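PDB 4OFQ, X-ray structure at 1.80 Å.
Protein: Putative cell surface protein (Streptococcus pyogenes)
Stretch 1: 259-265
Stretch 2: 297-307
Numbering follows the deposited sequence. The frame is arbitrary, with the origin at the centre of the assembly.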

# COMPACT_ATOMS: atom_id res chain seq x y z
N VAL A 259 -6.33 -9.75 -19.35
CA VAL A 259 -5.05 -9.26 -19.85
C VAL A 259 -4.17 -10.47 -20.12
O VAL A 259 -4.46 -11.56 -19.63
CB VAL A 259 -4.30 -8.39 -18.82
CG1 VAL A 259 -5.06 -7.10 -18.51
CG2 VAL A 259 -4.04 -9.19 -17.53
N ASP A 260 -3.10 -10.30 -20.89
CA ASP A 260 -2.07 -11.33 -21.00
C ASP A 260 -1.34 -11.46 -19.66
O ASP A 260 -0.90 -10.47 -19.08
CB ASP A 260 -1.04 -10.99 -22.08
CG ASP A 260 -1.60 -11.06 -23.49
OD1 ASP A 260 -2.67 -11.67 -23.71
OD2 ASP A 260 -0.95 -10.49 -24.39
N ILE A 261 -1.22 -12.69 -19.18
CA ILE A 261 -0.61 -12.97 -17.88
C ILE A 261 0.68 -13.78 -18.06
O ILE A 261 0.66 -14.86 -18.65
CB ILE A 261 -1.58 -13.76 -16.96
CG1 ILE A 261 -2.87 -12.97 -16.75
CG2 ILE A 261 -0.92 -14.07 -15.60
CD1 ILE A 261 -4.02 -13.81 -16.22
N THR A 262 1.79 -13.26 -17.55
CA THR A 262 3.07 -13.96 -17.66
C THR A 262 3.42 -14.59 -16.32
O THR A 262 3.33 -13.93 -15.29
CB THR A 262 4.21 -13.03 -18.13
OG1 THR A 262 3.90 -12.52 -19.43
CG2 THR A 262 5.54 -13.77 -18.18
N LEU A 263 3.80 -15.87 -16.34
CA LEU A 263 4.15 -16.59 -15.12
C LEU A 263 5.66 -16.65 -14.95
O LEU A 263 6.39 -16.25 -15.85
CB LEU A 263 3.55 -18.00 -15.13
CG LEU A 263 2.04 -18.00 -15.33
CD1 LEU A 263 1.49 -19.41 -15.27
CD2 LEU A 263 1.35 -17.10 -14.29
N SER A 264 6.11 -17.14 -13.81
CA SER A 264 7.54 -17.12 -13.48
C SER A 264 8.35 -18.07 -14.36
O SER A 264 9.56 -17.86 -14.56
CB SER A 264 7.76 -17.45 -12.00
OG SER A 264 7.00 -18.59 -11.64
N ASP A 265 7.70 -19.09 -14.89
CA ASP A 265 8.37 -20.03 -15.79
C ASP A 265 8.53 -19.47 -17.20
O ASP A 265 9.07 -20.14 -18.08
CB ASP A 265 7.66 -21.39 -15.83
CG ASP A 265 6.23 -21.31 -16.35
OD1 ASP A 265 5.81 -20.24 -16.85
OD2 ASP A 265 5.52 -22.33 -16.26
N ASP A 297 -1.20 -20.85 -5.02
CA ASP A 297 -0.00 -21.37 -5.68
C ASP A 297 0.08 -20.88 -7.13
O ASP A 297 1.18 -20.71 -7.67
CB ASP A 297 0.08 -22.90 -5.59
CG ASP A 297 -1.21 -23.58 -6.00
OD1 ASP A 297 -2.19 -23.55 -5.21
OD2 ASP A 297 -1.25 -24.16 -7.11
N PHE A 298 -1.07 -20.64 -7.75
CA PHE A 298 -1.11 -20.00 -9.06
C PHE A 298 -0.76 -18.51 -8.97
O PHE A 298 0.12 -18.02 -9.69
CB PHE A 298 -2.48 -20.16 -9.72
CG PHE A 298 -2.63 -19.35 -10.99
CD1 PHE A 298 -1.97 -19.72 -12.15
CD2 PHE A 298 -3.40 -18.20 -11.01
CE1 PHE A 298 -2.09 -18.97 -13.31
CE2 PHE A 298 -3.53 -17.46 -12.16
CZ PHE A 298 -2.87 -17.84 -13.31
N LEU A 299 -1.46 -17.80 -8.09
CA LEU A 299 -1.22 -16.37 -7.91
C LEU A 299 0.25 -16.10 -7.63
O LEU A 299 0.81 -15.11 -8.10
CB LEU A 299 -2.07 -15.80 -6.77
CG LEU A 299 -3.58 -15.78 -7.05
CD1 LEU A 299 -4.35 -15.28 -5.84
CD2 LEU A 299 -3.87 -14.96 -8.29
N ALA A 300 0.89 -17.01 -6.90
CA ALA A 300 2.30 -16.83 -6.53
C ALA A 300 3.25 -16.87 -7.74
O ALA A 300 4.40 -16.43 -7.64
CB ALA A 300 2.71 -17.85 -5.48
N LYS A 301 2.76 -17.38 -8.86
CA LYS A 301 3.59 -17.52 -10.05
C LYS A 301 3.53 -16.31 -11.01
O LYS A 301 4.31 -16.24 -11.95
CB LYS A 301 3.22 -18.81 -10.81
CG LYS A 301 3.49 -20.08 -10.00
CD LYS A 301 3.04 -21.31 -10.77
CE LYS A 301 3.53 -22.59 -10.10
NZ LYS A 301 3.19 -23.79 -10.91
N VAL A 302 2.60 -15.38 -10.77
CA VAL A 302 2.47 -14.21 -11.63
C VAL A 302 3.60 -13.23 -11.32
O VAL A 302 3.75 -12.80 -10.18
CB VAL A 302 1.08 -13.53 -11.48
CG1 VAL A 302 0.95 -12.32 -12.40
CG2 VAL A 302 -0.02 -14.53 -11.77
N VAL A 303 4.39 -12.87 -12.32
CA VAL A 303 5.53 -11.97 -12.08
C VAL A 303 5.11 -10.51 -11.94
O VAL A 303 4.03 -10.12 -12.37
CB VAL A 303 6.63 -12.15 -13.16
CG1 VAL A 303 7.19 -13.56 -13.09
CG2 VAL A 303 6.09 -11.85 -14.55
N ARG A 304 5.95 -9.68 -11.32
CA ARG A 304 5.58 -8.29 -11.09
C ARG A 304 5.56 -7.44 -12.34
O ARG A 304 4.90 -6.41 -12.39
CB ARG A 304 6.51 -7.64 -10.07
CG ARG A 304 5.96 -7.70 -8.69
CD ARG A 304 6.85 -7.00 -7.72
NE ARG A 304 6.90 -7.77 -6.49
CZ ARG A 304 7.56 -7.40 -5.41
NH1 ARG A 304 8.23 -6.25 -5.39
NH2 ARG A 304 7.55 -8.18 -4.34
N SER A 305 6.28 -7.88 -13.37
CA SER A 305 6.29 -7.16 -14.62
C SER A 305 5.07 -7.50 -15.48
O SER A 305 4.96 -7.05 -16.62
CB SER A 305 7.57 -7.46 -15.40
OG SER A 305 7.76 -8.86 -15.47
N SER A 306 4.16 -8.31 -14.92
CA SER A 306 2.94 -8.69 -15.63
C SER A 306 1.69 -8.14 -14.97
O SER A 306 1.56 -8.15 -13.74
CB SER A 306 2.80 -10.22 -15.71
OG SER A 306 1.56 -10.59 -16.32
N GLU A 307 0.75 -7.67 -15.78
CA GLU A 307 -0.58 -7.32 -15.27
C GLU A 307 -1.31 -8.59 -14.87
O GLU A 307 -0.93 -9.69 -15.27
CB GLU A 307 -1.39 -6.58 -16.32
CG GLU A 307 -0.84 -5.21 -16.69
CD GLU A 307 -1.83 -4.38 -17.50
OE1 GLU A 307 -2.51 -4.96 -18.38
OE2 GLU A 307 -1.93 -3.16 -17.26
O HOH W 1 2.42 -10.27 -19.41
O HOH W 2 4.01 -23.72 -13.53

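The strongest link across this contact joins a backbone to a side chain: Thr 262 N donates to Ser 306 OG at 2.9 Å, with the hydrogen almost in line at 175°. That hydroxyl is fully used. It donates its own hydrogen to the carbonyl of Glu 307, Ser 306 OG to Glu 307 O at 2.8 Å, and it also accepts from water 1, whose oxygen lies 3.2 Å from Ser 306 OG and 2.7 Å from Thr 262 OG1. With chi1 in the t well and CA-to-CB directed toward the other stretch, a buried serine hydroxyl supplies the acceptor for Thr 262 N.

Two weak bonds continue the pairing. Val 303 N reaches Thr 262 O at 3.3 Å, well aligned but long; Ser 264 N lies only 2.7 Å from Lys 301 O, but its angle of 119° is poor. The same carbonyl also receives a CA-H...O contact, Leu 263 CA to Lys 301 O at 3.2 Å. Together these accompany a single beta bridge between Leu 263 and Val 302. Val 302 closes the type I turn from Leu 299, and Val 303 opens a second one that ends at Ser 306. The second turn brings Ser 306 back to Thr 262.

Apolar packing adjoins the bridge. Leu 263 CD2 meets Val 302 CG2 at 3.9 Å and Phe 298 CE1 at 4.0 Å, approaching the ring obliquely, while Ile 261 CG2 touches the same Val 302 CG2 at 4.0 Å. Val 303 instead points its CA-to-CB bond toward the other stretch, placing CG1 3.6 Å from Ser 264 CA.

At the margins, Val 259 CG1 sits 3.3 Å from Glu 307 OE1, a contact without polar pairing. Lys 301, whose CA-to-CB bond points sideways, has an extended side chain (chi2 to chi4 all t) and joins Asp 265 through water 2, which accepts from Lys 301 NZ at 2.7 Å and donates weakly to Asp 265 OD2 at 3.4 Å.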